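Local coordinates for carboxysome shell vertex protein CcmL (Nostoc sp., PDB 4N8X) that probably forms the pentameric vertices of the carboxysome shell, which encloses RuBisCO, and so would introduce curvature into its hexagonal layers, at residues Asp45-Ala50 against Arg65-Asn70. Numbering follows the deposited sequence.
Sequences DNSVGA and RQLLGN
Asn46 meets Asn70 tip to tip, amide against amide, and joins two loops of the CcmL/EutN beta barrel: the 45-50 loop, which follows strand 39-44, and the 65-70 loop, which precedes strand 77-88. Asn46 ND2 donates to Asn70 OD1 at 2.7 Å, arriving in the carbonyl plane on a lone pair, while the two amide planes stand 70° apart. CG of Asn46 lies between its backbone N and carbonyl carbon (chi1 54°), and from there the amide reaches across to the second loop. Asn70 closes a type II beta turn that starts at Leu67, its backbone N bonded to Leu67 O. Its amide is buried and gripped at both ends: OD1 also accepts from Arg73 NH2, and ND2 donates to Ala64 O, which together should fix the rotation of the group. An alanine in place of Asn70 would probably leave Asn46 ND2, Arg73 NH2 and Ala64 O without this shared partner and weaken the tie between the loops.

Beside the amides the contact turns apolar, with Leu67 CD1 touching Ser47 CB at 4.0 Å. Leu67 also packs on Ala78 of strand 77-88 and on Asp16 of a neighbouring subunit, whose OD2 is hydrogen-bonded to Ser47 OG, so the junction extends into the pentamer interface. The 45-50 loop is shaped by an Asx motif: Asp45 OD1 accepts from Val48 N and, almost straight at 177°, from Gly49 N, while Asp45 OD2 takes Ala50 N at 2.9 Å on its syn lone pair.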
loop_
_atom_site.group_PDB
_atom_site.type_symbol
_atom_site.label_atom_id
_atom_site.label_comp_id
_atom_site.label_asym_id
_atom_site.label_seq_id
_atom_site.Cartn_x
_atom_site.Cartn_y
_atom_site.Cartn_z
ATOM N N ASP A 45 3.307 -10.213 16.735
ATOM C CA ASP A 45 4.029 -9.580 17.835
ATOM C C ASP A 45 4.998 -10.589 18.411
ATOM O O ASP A 45 4.796 -11.122 19.476
ATOM C CB ASP A 45 3.068 -9.085 18.906
ATOM C CG ASP A 45 3.795 -8.466 20.141
ATOM O OD1 ASP A 45 5.030 -8.249 20.097
ATOM O OD2 ASP A 45 3.126 -8.183 21.177
ATOM N N ASN A 46 6.055 -10.878 17.691
ATOM C CA ASN A 46 6.988 -11.871 18.194
ATOM C C ASN A 46 8.219 -11.234 18.822
ATOM O O ASN A 46 9.092 -11.926 19.315
ATOM C CB ASN A 46 7.355 -12.887 17.105
ATOM C CG ASN A 46 7.878 -12.235 15.834
ATOM O OD1 ASN A 46 8.780 -11.389 15.868
ATOM N ND2 ASN A 46 7.305 -12.622 14.701
ATOM N N SER A 47 8.256 -9.901 18.857
ATOM C CA SER A 47 9.485 -9.200 19.242
ATOM C C SER A 47 9.249 -8.208 20.384
ATOM O O SER A 47 10.152 -7.844 21.101
ATOM C CB SER A 47 10.026 -8.449 18.002
ATOM O OG SER A 47 10.676 -7.239 18.344
ATOM N N VAL A 48 8.031 -7.725 20.527
ATOM C CA VAL A 48 7.819 -6.626 21.459
ATOM C C VAL A 48 7.105 -7.085 22.740
ATOM O O VAL A 48 7.506 -6.775 23.842
ATOM C CB VAL A 48 7.056 -5.485 20.754
ATOM C CG1 VAL A 48 6.462 -4.522 21.775
ATOM C CG2 VAL A 48 7.994 -4.752 19.771
ATOM N N GLY A 49 6.029 -7.836 22.590
ATOM C CA GLY A 49 5.385 -8.382 23.768
ATOM C C GLY A 49 4.430 -7.427 24.466
ATOM O O GLY A 49 4.505 -7.240 25.691
ATOM N N ALA A 50 3.491 -6.870 23.703
ATOM C CA ALA A 50 2.505 -5.920 24.220
ATOM C C ALA A 50 1.372 -6.645 24.950
ATOM O O ALA A 50 1.086 -7.829 24.670
ATOM C CB ALA A 50 1.947 -5.041 23.091
ATOM N N ARG A 65 8.698 -7.406 7.998
ATOM C CA ARG A 65 9.561 -8.576 7.838
ATOM C C ARG A 65 10.990 -8.267 8.276
ATOM O O ARG A 65 11.850 -9.145 8.256
ATOM C CB ARG A 65 9.511 -9.159 6.390
ATOM C CG ARG A 65 8.068 -9.530 5.887
ATOM C CD ARG A 65 8.014 -10.428 4.643
ATOM N NE ARG A 65 8.277 -9.710 3.374
ATOM C CZ ARG A 65 9.441 -9.742 2.730
ATOM N NH1 ARG A 65 9.606 -9.070 1.601
ATOM N NH2 ARG A 65 10.448 -10.439 3.224
ATOM N N GLN A 66 11.255 -7.033 8.693
ATOM C CA GLN A 66 12.623 -6.730 9.170
ATOM C C GLN A 66 12.858 -7.195 10.607
ATOM O O GLN A 66 13.991 -7.257 11.050
ATOM C CB GLN A 66 12.992 -5.247 9.025
ATOM C CG GLN A 66 12.605 -4.624 7.703
ATOM C CD GLN A 66 13.246 -5.324 6.543
ATOM O OE1 GLN A 66 14.478 -5.444 6.479
ATOM N NE2 GLN A 66 12.416 -5.829 5.619
ATOM N N LEU A 67 11.802 -7.498 11.340
ATOM C CA LEU A 67 11.969 -8.045 12.689
ATOM C C LEU A 67 12.651 -9.389 12.531
ATOM O O LEU A 67 12.424 -10.070 11.528
ATOM C CB LEU A 67 10.613 -8.243 13.384
ATOM C CG LEU A 67 9.655 -7.059 13.542
ATOM C CD1 LEU A 67 8.515 -7.423 14.488
ATOM C CD2 LEU A 67 10.405 -5.863 14.061
ATOM N N LEU A 68 13.498 -9.773 13.487
ATOM C CA LEU A 68 14.257 -11.023 13.341
ATOM C C LEU A 68 13.351 -12.252 13.276
ATOM O O LEU A 68 12.400 -12.411 14.065
ATOM C CB LEU A 68 15.385 -11.169 14.395
ATOM C CG LEU A 68 15.359 -11.994 15.691
ATOM C CD1 LEU A 68 15.123 -13.482 15.507
ATOM C CD2 LEU A 68 16.692 -11.811 16.394
ATOM N N GLY A 69 13.641 -13.121 12.322
ATOM C CA GLY A 69 12.830 -14.307 12.115
ATOM C C GLY A 69 11.694 -14.106 11.123
ATOM O O GLY A 69 11.215 -15.085 10.547
ATOM N N ASN A 70 11.274 -12.854 10.911
ATOM C CA ASN A 70 10.117 -12.563 10.049
ATOM C C ASN A 70 10.435 -12.499 8.545
ATOM O O ASN A 70 9.518 -12.352 7.728
ATOM C CB ASN A 70 9.447 -11.232 10.452
ATOM C CG ASN A 70 8.581 -11.344 11.705
ATOM O OD1 ASN A 70 8.450 -12.413 12.295
ATOM N ND2 ASN A 70 8.004 -10.227 12.116
#